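Local atomic coordinates of putative Transcriptional Regulator (Rhodococcus sp., PDB entry 2IA2), a protein that probably regulates transcription as a member of the IclR family, pairing a helix-turn-helix DNA-binding domain with a GAF-like C-terminal domain likely to sense a small-molecule effector. Residues 105-110 and 243-248; 153-158 and 188-193; 208-213 and 231-236. All coordinates share one frame; numbering follows the deposited sequence.

Contact 1: residues 105-110 and 243-248; sequences HKVHES and SDLIPS
The last turn of helix 92-107 meets the break between helices 238-244 and 246-264, with the CA atoms of Val107 and Leu245 nearest each other across the contact, 6.7 Å apart. Both segments change course here: His108 leaves the first helix with positive phi, 58°, while Leu245 drops out of helical geometry and at once serves as N-cap residue of the final helix. Val107 and Leu245 cross obliquely, and one methyl does the touching, CD2 of Leu245 lying 3.6 Å from CB of Val107 and only slightly farther from its CG1. The other arm of the contact is polar. Lys106 sends CG anti to its backbone N (chi1 -176°) and stays extended to the tip, so that NZ reaches OG of Ser248 and donates a hydrogen bond of 2.9 Å. Ser248 turns OG beside its own backbone N, on the side from which the lysine arrives. The contact thus pairs a buried apolar junction, continued by Leu245 onto Ile229 and Met212, with a hydrogen bond from the exposed Lys106 to the buried hydroxyl of Ser248. Because the hydroxyl is a neutral acceptor, this bond brings no opposite charge to the ammonium group, and the apolar fit probably carries much of the contact.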
ATOM      1  N   HIS A 105     -17.704 -10.498  15.199  1.00 32.17           N
ATOM      2  CA  HIS A 105     -19.120 -10.681  14.922  1.00 34.00           C
ATOM      3  C   HIS A 105     -19.423 -12.146  14.714  1.00 34.23           C
ATOM      4  O   HIS A 105     -20.520 -12.592  15.035  1.00 36.06           O
ATOM      5  CB  HIS A 105     -19.591  -9.875  13.705  1.00 34.53           C
ATOM      6  CG  HIS A 105     -21.033 -10.101  13.383  1.00 42.70           C
ATOM      7  ND1 HIS A 105     -22.060  -9.662  14.201  1.00 49.03           N
ATOM      8  CD2 HIS A 105     -21.625 -10.801  12.378  1.00 48.26           C
ATOM      9  CE1 HIS A 105     -23.221 -10.067  13.707  1.00 50.47           C
ATOM     10  NE2 HIS A 105     -22.985 -10.750  12.595  1.00 50.89           N
ATOM     11  N   LYS A 106     -18.463 -12.901  14.190  1.00 32.90           N
ATOM     12  CA  LYS A 106     -18.648 -14.335  13.992  1.00 33.61           C
ATOM     13  C   LYS A 106     -18.652 -15.138  15.319  1.00 33.85           C
ATOM     14  O   LYS A 106     -19.505 -15.971  15.526  1.00 34.75           O
ATOM     15  CB  LYS A 106     -17.576 -14.884  13.034  1.00 32.93           C
ATOM     16  CG  LYS A 106     -17.779 -16.322  12.716  1.00 35.35           C
ATOM     17  CD  LYS A 106     -16.576 -16.843  12.051  1.00 36.48           C
ATOM     18  CE  LYS A 106     -16.892 -18.173  11.437  1.00 40.02           C
ATOM     19  NZ  LYS A 106     -15.624 -18.791  10.946  1.00 40.48           N
ATOM     20  N   VAL A 107     -17.684 -14.890  16.196  1.00 32.40           N
ATOM     21  CA  VAL A 107     -17.522 -15.677  17.430  1.00 30.99           C
ATOM     22  C   VAL A 107     -18.040 -14.990  18.702  1.00 31.51           C
ATOM     23  O   VAL A 107     -18.071 -15.616  19.779  1.00 30.66           O
ATOM     24  CB  VAL A 107     -16.017 -16.120  17.630  1.00 30.86           C
ATOM     25  CG1 VAL A 107     -15.493 -16.848  16.365  1.00 28.58           C
ATOM     26  CG2 VAL A 107     -15.085 -14.928  18.042  1.00 28.20           C
ATOM     27  N   HIS A 108     -18.454 -13.728  18.571  1.00 31.04           N
ATOM     28  CA  HIS A 108     -19.026 -12.933  19.660  1.00 32.09           C
ATOM     29  C   HIS A 108     -18.090 -12.811  20.838  1.00 31.71           C
ATOM     30  O   HIS A 108     -18.497 -13.036  22.009  1.00 31.19           O
ATOM     31  CB  HIS A 108     -20.384 -13.509  20.130  1.00 35.63           C
ATOM     32  CG  HIS A 108     -21.369 -13.632  19.021  1.00 41.23           C
ATOM     33  ND1 HIS A 108     -21.843 -12.530  18.338  1.00 43.97           N
ATOM     34  CD2 HIS A 108     -21.889 -14.719  18.404  1.00 46.01           C
ATOM     35  CE1 HIS A 108     -22.647 -12.935  17.370  1.00 48.75           C
ATOM     36  NE2 HIS A 108     -22.693 -14.258  17.388  1.00 49.66           N
ATOM     37  N   GLU A 109     -16.838 -12.483  20.523  1.00 30.35           N
ATOM     38  CA  GLU A 109     -15.784 -12.321  21.528  1.00 29.38           C
ATOM     39  C   GLU A 109     -14.893 -11.164  21.071  1.00 28.55           C
ATOM     40  O   GLU A 109     -14.728 -10.917  19.870  1.00 27.16           O
ATOM     41  CB  GLU A 109     -14.938 -13.599  21.716  1.00 29.56           C
ATOM     42  CG  GLU A 109     -15.638 -14.904  22.174  1.00 30.13           C
ATOM     43  CD  GLU A 109     -16.369 -14.781  23.523  1.00 33.67           C
ATOM     44  OE1 GLU A 109     -16.049 -13.879  24.348  1.00 33.30           O
ATOM     45  OE2 GLU A 109     -17.281 -15.599  23.755  1.00 34.24           O
ATOM     46  N   SER A 110     -14.279 -10.503  22.041  1.00 28.47           N
ATOM     47  CA  SER A 110     -13.260  -9.475  21.797  1.00 29.30           C
ATOM     48  C   SER A 110     -12.052 -10.000  20.960  1.00 28.18           C
ATOM     49  O   SER A 110     -11.527 -11.099  21.239  1.00 27.81           O
ATOM     50  CB  SER A 110     -12.788  -8.947  23.179  1.00 30.59           C
ATOM     51  OG  SER A 110     -11.474  -8.367  23.160  1.00 35.41           O
ATOM     52  N   SER A 243     -11.919 -25.995  19.018  1.00 38.56           N
ATOM     53  CA  SER A 243     -12.900 -26.387  17.985  1.00 40.59           C
ATOM     54  C   SER A 243     -13.666 -25.214  17.456  1.00 40.03           C
ATOM     55  O   SER A 243     -14.058 -25.202  16.293  1.00 40.40           O
ATOM     56  CB  SER A 243     -13.872 -27.450  18.504  1.00 42.47           C
ATOM     57  OG  SER A 243     -14.252 -27.124  19.822  1.00 46.12           O
ATOM     58  N   ASP A 244     -13.854 -24.218  18.314  1.00 40.37           N
ATOM     59  CA  ASP A 244     -14.781 -23.130  18.042  1.00 41.12           C
ATOM     60  C   ASP A 244     -14.211 -21.734  17.717  1.00 38.56           C
ATOM     61  O   ASP A 244     -14.938 -20.952  17.138  1.00 40.32           O
ATOM     62  CB  ASP A 244     -15.792 -23.007  19.197  1.00 42.04           C
ATOM     63  CG  ASP A 244     -16.630 -24.299  19.388  1.00 49.44           C
ATOM     64  OD1 ASP A 244     -16.791 -25.137  18.419  1.00 51.41           O
ATOM     65  OD2 ASP A 244     -17.096 -24.474  20.531  1.00 52.69           O
ATOM     66  N   LEU A 245     -12.981 -21.412  18.141  1.00 34.69           N
ATOM     67  CA  LEU A 245     -12.450 -20.052  18.092  1.00 30.72           C
ATOM     68  C   LEU A 245     -11.111 -20.015  17.380  1.00 29.53           C
ATOM     69  O   LEU A 245     -10.868 -19.099  16.602  1.00 27.63           O
ATOM     70  CB  LEU A 245     -12.238 -19.441  19.493  1.00 30.34           C
ATOM     71  CG  LEU A 245     -13.465 -19.371  20.434  1.00 32.92           C
ATOM     72  CD1 LEU A 245     -13.117 -18.706  21.779  1.00 31.53           C
ATOM     73  CD2 LEU A 245     -14.567 -18.677  19.749  1.00 28.78           C
ATOM     74  N   ILE A 246     -10.228 -20.967  17.679  1.00 27.54           N
ATOM     75  CA  ILE A 246      -8.879 -20.895  17.140  1.00 28.01           C
ATOM     76  C   ILE A 246      -8.896 -21.061  15.590  1.00 27.38           C
ATOM     77  O   ILE A 246      -8.187 -20.365  14.931  1.00 27.64           O
ATOM     78  CB  ILE A 246      -7.915 -21.893  17.844  1.00 28.63           C
ATOM     79  CG1 ILE A 246      -7.645 -21.412  19.273  1.00 28.04           C
ATOM     80  CG2 ILE A 246      -6.579 -22.102  16.989  1.00 29.21           C
ATOM     81  CD1 ILE A 246      -6.984 -22.450  20.179  1.00 29.03           C
ATOM     82  N   PRO A 247      -9.740 -21.958  15.010  1.00 28.59           N
ATOM     83  CA  PRO A 247      -9.811 -22.040  13.526  1.00 27.74           C
ATOM     84  C   PRO A 247     -10.111 -20.708  12.848  1.00 27.14           C
ATOM     85  O   PRO A 247      -9.494 -20.375  11.849  1.00 27.37           O
ATOM     86  CB  PRO A 247     -10.973 -23.030  13.287  1.00 28.97           C
ATOM     87  CG  PRO A 247     -10.903 -23.938  14.528  1.00 28.79           C
ATOM     88  CD  PRO A 247     -10.631 -22.965  15.645  1.00 28.65           C
ATOM     89  N   SER A 248     -11.059 -19.957  13.392  1.00 27.73           N
ATOM     90  CA  SER A 248     -11.399 -18.646  12.841  1.00 28.46           C
ATOM     91  C   SER A 248     -10.276 -17.656  13.042  1.00 26.79           C
ATOM     92  O   SER A 248      -9.978 -16.900  12.152  1.00 26.60           O
ATOM     93  CB  SER A 248     -12.694 -18.125  13.488  1.00 28.12           C
ATOM     94  OG  SER A 248     -13.736 -18.989  13.139  1.00 28.75           O
TER

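Contact 2: residues 153-158 and 188-193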
ATOM      1  N   VAL A 153       3.547 -14.786  21.052  1.00 26.82           N
ATOM      2  CA  VAL A 153       3.593 -14.805  19.592  1.00 24.96           C
ATOM      3  C   VAL A 153       4.658 -13.847  19.049  1.00 26.52           C
ATOM      4  O   VAL A 153       5.429 -14.195  18.119  1.00 26.70           O
ATOM      5  CB  VAL A 153       2.179 -14.484  18.984  1.00 25.48           C
ATOM      6  CG1 VAL A 153       2.260 -14.179  17.493  1.00 20.55           C
ATOM      7  CG2 VAL A 153       1.230 -15.671  19.209  1.00 24.25           C
ATOM      8  N   LEU A 154       4.682 -12.616  19.564  1.00 26.00           N
ATOM      9  CA  LEU A 154       5.634 -11.609  19.067  1.00 26.15           C
ATOM     10  C   LEU A 154       7.068 -11.991  19.433  1.00 27.67           C
ATOM     11  O   LEU A 154       7.972 -11.871  18.578  1.00 28.18           O
ATOM     12  CB  LEU A 154       5.273 -10.165  19.573  1.00 24.42           C
ATOM     13  CG  LEU A 154       3.986  -9.630  18.892  1.00 24.95           C
ATOM     14  CD1 LEU A 154       3.367  -8.514  19.702  1.00 25.93           C
ATOM     15  CD2 LEU A 154       4.269  -9.153  17.443  1.00 23.32           C
ATOM     16  N   LEU A 155       7.270 -12.440  20.679  1.00 28.11           N
ATOM     17  CA  LEU A 155       8.574 -12.920  21.123  1.00 30.49           C
ATOM     18  C   LEU A 155       9.112 -14.119  20.307  1.00 32.96           C
ATOM     19  O   LEU A 155      10.321 -14.192  20.030  1.00 34.23           O
ATOM     20  CB  LEU A 155       8.532 -13.280  22.593  1.00 29.87           C
ATOM     21  CG  LEU A 155       8.229 -12.128  23.552  1.00 30.71           C
ATOM     22  CD1 LEU A 155       8.052 -12.669  24.990  1.00 28.96           C
ATOM     23  CD2 LEU A 155       9.316 -11.072  23.482  1.00 31.56           C
ATOM     24  N   ALA A 156       8.225 -15.040  19.909  1.00 34.05           N
ATOM     25  CA  ALA A 156       8.614 -16.171  19.076  1.00 33.95           C
ATOM     26  C   ALA A 156       9.143 -15.689  17.727  1.00 34.47           C
ATOM     27  O   ALA A 156       9.921 -16.399  17.058  1.00 35.44           O
ATOM     28  CB  ALA A 156       7.449 -17.134  18.919  1.00 33.61           C
ATOM     29  N   GLY A 157       8.765 -14.474  17.339  1.00 32.52           N
ATOM     30  CA  GLY A 157       9.177 -13.899  16.071  1.00 31.76           C
ATOM     31  C   GLY A 157      10.540 -13.248  16.127  1.00 32.90           C
ATOM     32  O   GLY A 157      11.099 -12.973  15.116  1.00 32.31           O
ATOM     33  N   LEU A 158      11.100 -13.011  17.308  1.00 32.90           N
ATOM     34  CA  LEU A 158      12.419 -12.379  17.396  1.00 34.97           C
ATOM     35  C   LEU A 158      13.562 -13.234  16.817  1.00 36.18           C
ATOM     36  O   LEU A 158      13.470 -14.441  16.856  1.00 36.32           O
ATOM     37  CB  LEU A 158      12.751 -12.066  18.864  1.00 34.81           C
ATOM     38  CG  LEU A 158      11.892 -10.923  19.437  1.00 34.27           C
ATOM     39  CD1 LEU A 158      12.232 -10.728  20.876  1.00 32.34           C
ATOM     40  CD2 LEU A 158      12.071  -9.624  18.604  1.00 32.80           C
ATOM     41  N   ALA A 188      10.618 -22.092  26.633  1.00 50.64           N
ATOM     42  CA  ALA A 188      10.002 -23.292  26.064  1.00 49.89           C
ATOM     43  C   ALA A 188       8.584 -23.014  25.561  1.00 48.27           C
ATOM     44  O   ALA A 188       8.211 -23.470  24.484  1.00 47.99           O
ATOM     45  CB  ALA A 188       9.991 -24.400  27.090  1.00 51.11           C
ATOM     46  N   ALA A 189       7.796 -22.275  26.346  1.00 46.27           N
ATOM     47  CA  ALA A 189       6.451 -21.892  25.945  1.00 44.60           C
ATOM     48  C   ALA A 189       6.497 -21.029  24.669  1.00 44.01           C
ATOM     49  O   ALA A 189       5.677 -21.202  23.762  1.00 44.09           O
ATOM     50  CB  ALA A 189       5.759 -21.164  27.074  1.00 43.94           C
ATOM     51  N   ILE A 190       7.486 -20.137  24.578  1.00 43.09           N
ATOM     52  CA  ILE A 190       7.668 -19.284  23.398  1.00 41.81           C
ATOM     53  C   ILE A 190       8.088 -20.078  22.149  1.00 42.02           C
ATOM     54  O   ILE A 190       7.583 -19.824  21.066  1.00 40.21           O
ATOM     55  CB  ILE A 190       8.654 -18.132  23.668  1.00 41.11           C
ATOM     56  CG1 ILE A 190       8.022 -17.111  24.615  1.00 41.11           C
ATOM     57  CG2 ILE A 190       9.089 -17.494  22.385  1.00 39.77           C
ATOM     58  CD1 ILE A 190       9.018 -16.319  25.431  1.00 42.48           C
ATOM     59  N   LEU A 191       9.019 -21.023  22.299  1.00 43.05           N
ATOM     60  CA  LEU A 191       9.390 -21.877  21.181  1.00 44.24           C
ATOM     61  C   LEU A 191       8.225 -22.805  20.772  1.00 44.25           C
ATOM     62  O   LEU A 191       8.091 -23.102  19.586  1.00 44.27           O
ATOM     63  CB  LEU A 191      10.681 -22.685  21.462  1.00 46.04           C
ATOM     64  CG  LEU A 191      11.935 -21.923  21.920  1.00 47.40           C
ATOM     65  CD1 LEU A 191      13.142 -22.899  22.147  1.00 49.42           C
ATOM     66  CD2 LEU A 191      12.293 -20.807  20.966  1.00 45.09           C
ATOM     67  N   ALA A 192       7.399 -23.258  21.722  1.00 43.92           N
ATOM     68  CA  ALA A 192       6.202 -24.047  21.348  1.00 44.45           C
ATOM     69  C   ALA A 192       5.292 -23.221  20.417  1.00 43.73           C
ATOM     70  O   ALA A 192       4.802 -23.716  19.420  1.00 43.63           O
ATOM     71  CB  ALA A 192       5.440 -24.505  22.574  1.00 44.44           C
ATOM     72  N   VAL A 193       5.103 -21.941  20.733  1.00 43.04           N
ATOM     73  CA  VAL A 193       4.352 -21.020  19.883  1.00 41.72           C
ATOM     74  C   VAL A 193       4.945 -20.947  18.488  1.00 41.39           C
ATOM     75  O   VAL A 193       4.239 -20.902  17.510  1.00 40.44           O
ATOM     76  CB  VAL A 193       4.346 -19.594  20.494  1.00 41.25           C
ATOM     77  CG1 VAL A 193       3.672 -18.611  19.548  1.00 38.65           C
ATOM     78  CG2 VAL A 193       3.655 -19.612  21.852  1.00 41.31           C
TER
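Ile190 holds CG1 anti to its carbonyl carbon (chi1 -71°) and CG2 anti to its backbone N, so its two branches part toward different neighbours on helix 149-156. Leu155 likewise has CG anti to the carbonyl carbon, chi1 -63°, which carries its CD1 methyl out to meet the longer branch of the isoleucine. Val193 directs CG1 anti to its backbone N, chi1 175°, and this is the methyl it offers to the opposing helix.

These settings give an entirely apolar set of side-chain contacts. Leu155 and Ile190 cross obliquely and touch tip to tip, CD1 of the leucine standing 3.8 Å from CD1 of the isoleucine. The shorter branch, CG2 of Ile190, rests 3.6 Å from the backbone N of Ala156. Val153 and Val193 cross at about a right angle; although the CB of Val153 points away from the other helix, its CG2 methyl lies 3.8 Å from CG1 of Val193, which also packs on the CA of Val153. Between these pairs sits Ala156, whose small side chain lets the backbones come close: its CA is 5.4 Å from that of Ile190. Its CB reaches within 3.4 Å of the carbonyl O of Ile190 and also meets CG1 of Val193, at 4.1 Å.

A polar link accompanies the apolar contacts: the carbonyl O of Ala156 accepts a hydrogen bond from NE of Arg194, the residue following this part of helix 183-196. Together the two helices lie on the GAF-like sheet: Val153 and Val193 both pack on Cys199 of strand 199-202, while Val153 also reaches Pro215 of strand 209-217 and Ala226 of strand 223-232.

Contact 3: residues 208-213 and 231-236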
ATOM      1  N   GLY A 208      -9.344 -16.259  35.683  1.00 35.54           N
ATOM      2  CA  GLY A 208     -10.626 -16.210  34.974  1.00 35.22           C
ATOM      3  C   GLY A 208     -10.544 -15.667  33.545  1.00 33.67           C
ATOM      4  O   GLY A 208     -11.571 -15.514  32.891  1.00 33.54           O
ATOM      5  N   LEU A 209      -9.347 -15.341  33.067  1.00 33.68           N
ATOM      6  CA  LEU A 209      -9.221 -14.765  31.699  1.00 32.64           C
ATOM      7  C   LEU A 209      -8.385 -15.642  30.824  1.00 32.60           C
ATOM      8  O   LEU A 209      -7.306 -16.046  31.223  1.00 34.80           O
ATOM      9  CB  LEU A 209      -8.602 -13.344  31.738  1.00 32.22           C
ATOM     10  CG  LEU A 209      -8.164 -12.623  30.437  1.00 31.28           C
ATOM     11  CD1 LEU A 209      -9.365 -12.251  29.586  1.00 30.81           C
ATOM     12  CD2 LEU A 209      -7.495 -11.383  30.813  1.00 30.33           C
ATOM     13  N   ARG A 210      -8.850 -15.907  29.610  1.00 32.00           N
ATOM     14  CA  ARG A 210      -8.060 -16.641  28.630  1.00 30.57           C
ATOM     15  C   ARG A 210      -7.872 -15.860  27.324  1.00 29.81           C
ATOM     16  O   ARG A 210      -8.725 -15.085  26.953  1.00 29.03           O
ATOM     17  CB  ARG A 210      -8.723 -17.962  28.319  1.00 31.04           C
ATOM     18  CG  ARG A 210      -8.524 -18.985  29.408  1.00 32.97           C
ATOM     19  CD  ARG A 210      -9.107 -20.289  29.020  1.00 32.43           C
ATOM     20  NE  ARG A 210      -9.043 -21.199  30.138  1.00 34.33           N
ATOM     21  CZ  ARG A 210      -9.980 -22.099  30.411  1.00 39.04           C
ATOM     22  NH1 ARG A 210     -11.074 -22.195  29.641  1.00 36.94           N
ATOM     23  NH2 ARG A 210      -9.808 -22.908  31.459  1.00 39.82           N
ATOM     24  N   SER A 211      -6.763 -16.094  26.633  1.00 28.78           N
ATOM     25  CA  SER A 211      -6.473 -15.396  25.356  1.00 29.61           C
ATOM     26  C   SER A 211      -5.853 -16.381  24.444  1.00 29.15           C
ATOM     27  O   SER A 211      -5.134 -17.253  24.920  1.00 29.59           O
ATOM     28  CB  SER A 211      -5.460 -14.290  25.582  1.00 26.46           C
ATOM     29  OG  SER A 211      -6.061 -13.288  26.401  1.00 36.86           O
HETATM   30  N   MSE A 212      -6.072 -16.212  23.136  1.00 28.36           N
HETATM   31  CA  MSE A 212      -5.330 -16.990  22.135  1.00 30.13           C
HETATM   32  C   MSE A 212      -4.911 -16.086  20.987  1.00 26.45           C
HETATM   33  O   MSE A 212      -5.666 -15.196  20.627  1.00 26.16           O
HETATM   34  CB  MSE A 212      -6.166 -18.152  21.619  1.00 30.31           C
HETATM   35  CG  MSE A 212      -7.460 -17.767  20.919  1.00 30.07           C
HETATM   36 SE   MSE A 212      -9.075 -18.629  21.810  1.00 43.35          SE
HETATM   37  CE  MSE A 212      -8.962 -17.756  23.695  1.00 28.08           C
ATOM     38  N   ALA A 213      -3.722 -16.288  20.451  1.00 23.73           N
ATOM     39  CA  ALA A 213      -3.170 -15.360  19.468  1.00 23.36           C
ATOM     40  C   ALA A 213      -2.438 -16.081  18.353  1.00 23.37           C
ATOM     41  O   ALA A 213      -1.974 -17.212  18.524  1.00 23.83           O
ATOM     42  CB  ALA A 213      -2.235 -14.336  20.141  1.00 21.49           C
ATOM     43  N   THR A 231     -11.111 -14.004  26.130  1.00 29.66           N
ATOM     44  CA  THR A 231     -12.397 -14.484  26.683  1.00 29.96           C
ATOM     45  C   THR A 231     -12.316 -14.933  28.139  1.00 31.00           C
ATOM     46  O   THR A 231     -11.267 -15.443  28.577  1.00 30.93           O
ATOM     47  CB  THR A 231     -12.994 -15.614  25.778  1.00 31.55           C
ATOM     48  OG1 THR A 231     -14.371 -15.789  26.102  1.00 36.70           O
ATOM     49  CG2 THR A 231     -12.239 -16.934  25.921  1.00 26.86           C
ATOM     50  N   PRO A 232     -13.403 -14.728  28.916  1.00 31.93           N
ATOM     51  CA  PRO A 232     -13.414 -15.335  30.259  1.00 33.39           C
ATOM     52  C   PRO A 232     -13.232 -16.834  30.181  1.00 33.01           C
ATOM     53  O   PRO A 232     -13.761 -17.481  29.287  1.00 34.77           O
ATOM     54  CB  PRO A 232     -14.825 -14.977  30.817  1.00 33.52           C
ATOM     55  CG  PRO A 232     -15.109 -13.664  30.125  1.00 33.45           C
ATOM     56  CD  PRO A 232     -14.623 -13.929  28.691  1.00 31.65           C
ATOM     57  N   ALA A 233     -12.459 -17.377  31.096  1.00 32.52           N
ATOM     58  CA  ALA A 233     -12.309 -18.820  31.160  1.00 33.01           C
ATOM     59  C   ALA A 233     -13.684 -19.523  31.257  1.00 33.81           C
ATOM     60  O   ALA A 233     -13.862 -20.641  30.708  1.00 33.06           O
ATOM     61  CB  ALA A 233     -11.404 -19.191  32.345  1.00 33.05           C
ATOM     62  N   ALA A 234     -14.671 -18.893  31.911  1.00 33.49           N
ATOM     63  CA  ALA A 234     -15.986 -19.561  32.127  1.00 33.33           C
ATOM     64  C   ALA A 234     -16.813 -19.784  30.854  1.00 34.42           C
ATOM     65  O   ALA A 234     -17.706 -20.642  30.828  1.00 36.03           O
ATOM     66  CB  ALA A 234     -16.805 -18.775  33.161  1.00 34.66           C
ATOM     67  N   ARG A 235     -16.543 -19.049  29.776  1.00 32.71           N
ATOM     68  CA  ARG A 235     -17.356 -19.201  28.556  1.00 32.91           C
ATOM     69  C   ARG A 235     -17.002 -20.427  27.688  1.00 33.72           C
ATOM     70  O   ARG A 235     -17.854 -20.914  26.920  1.00 34.08           O
ATOM     71  CB  ARG A 235     -17.222 -17.956  27.690  1.00 31.63           C
ATOM     72  CG  ARG A 235     -17.635 -16.669  28.323  1.00 31.83           C
ATOM     73  CD  ARG A 235     -17.562 -15.499  27.241  1.00 32.97           C
ATOM     74  NE  ARG A 235     -18.612 -15.655  26.229  1.00 33.92           N
ATOM     75  CZ  ARG A 235     -19.896 -15.495  26.516  1.00 39.02           C
ATOM     76  NH1 ARG A 235     -20.278 -15.152  27.772  1.00 40.52           N
ATOM     77  NH2 ARG A 235     -20.800 -15.656  25.565  1.00 38.39           N
ATOM     78  N   TYR A 236     -15.761 -20.937  27.802  1.00 34.01           N
ATOM     79  CA  TYR A 236     -15.306 -22.116  26.976  1.00 35.65           C
ATOM     80  C   TYR A 236     -14.370 -23.024  27.771  1.00 36.39           C
ATOM     81  O   TYR A 236     -13.475 -22.534  28.448  1.00 37.88           O
ATOM     82  CB  TYR A 236     -14.521 -21.643  25.710  1.00 33.43           C
ATOM     83  CG  TYR A 236     -15.258 -20.656  24.837  1.00 33.12           C
ATOM     84  CD1 TYR A 236     -15.132 -19.279  25.048  1.00 28.90           C
ATOM     85  CD2 TYR A 236     -16.091 -21.088  23.790  1.00 35.54           C
ATOM     86  CE1 TYR A 236     -15.850 -18.374  24.299  1.00 28.17           C
ATOM     87  CE2 TYR A 236     -16.786 -20.147  22.984  1.00 32.67           C
ATOM     88  CZ  TYR A 236     -16.681 -18.807  23.272  1.00 30.81           C
ATOM     89  OH  TYR A 236     -17.386 -17.881  22.496  1.00 33.85           O
TER
HETATM   90  O   HOH W   1     -14.063 -16.727  33.713  1.00 36.09           O
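Strands 209-217 and 223-232 form an antiparallel beta hairpin in the six-stranded sheet of the GAF-like domain, and residues 208-213 and 231-236 lie at its open end, far from the connecting turn. Arg210, Thr231 and Ala233 have the most surface buried here. Arg210 and Thr231 are a hydrogen-bonded pair with both side chains on the same face of the sheet: Arg210 N donates to Thr231 O and Thr231 N to Arg210 O, each at 2.7 Å, and the donors lie nearly along the C=O axes. On that face Thr231 places CG2 in the crowded position between its backbone N and carbonyl carbon, where it meets the CE methyl of selenomethionine Met212 at 4.0 Å.

The chain of Arg210 leaves beside its backbone N (chi1 -76°) and runs extended from CG to NE along Ala233. Its guanidinium lies flat against this residue, with CB of Ala233 3.7 Å above the centre of the plane, and NE is claimed by a salt bridge to Asp202 of the adjacent strand 199-202. At the guanidinium edge, NH1 comes within 2.7 Å of the carbonyl O of Tyr236. An alanine in place of Arg210 would probably loosen the end of the hairpin, since the Asp202 salt bridge and the flat cover over Ala233 would both be lost.

Past Pro232 the chain turns away from the strand, yet Ala233 still returns a bond to the partner segment. Its N donates to the carbonyl O of Gly208 at 2.7 Å, approaching from 57° above the carbonyl plane. That same oxygen also accepts from a water, which in turn takes the N-H of Ala234, its oxygen 2.9 Å from Ala234 N.

All three contacts belong to the GAF-like domain but differ in chemistry. Contact 2 is helix against helix, largely buried and apolar between its side chains; contact 3 is partly buried and relies on backbone hydrogen bonds between strands; contact 1, at a helix junction, joins a buried apolar pair to a bond between an exposed lysine and a buried serine. Contacts 1 and 3 adjoin, their centres about 12 Å apart: Glu109 forms a salt bridge with Arg235 and probably a hydrogen bond with the Tyr236 hydroxyl, while Leu245 packs on the Tyr236 ring. Contact 2, whose centre is about 20 Å from that of contact 3, meets it where CG2 of Val153 packs on the carbonyl O of Ala213, so strand 209-217 connects the two.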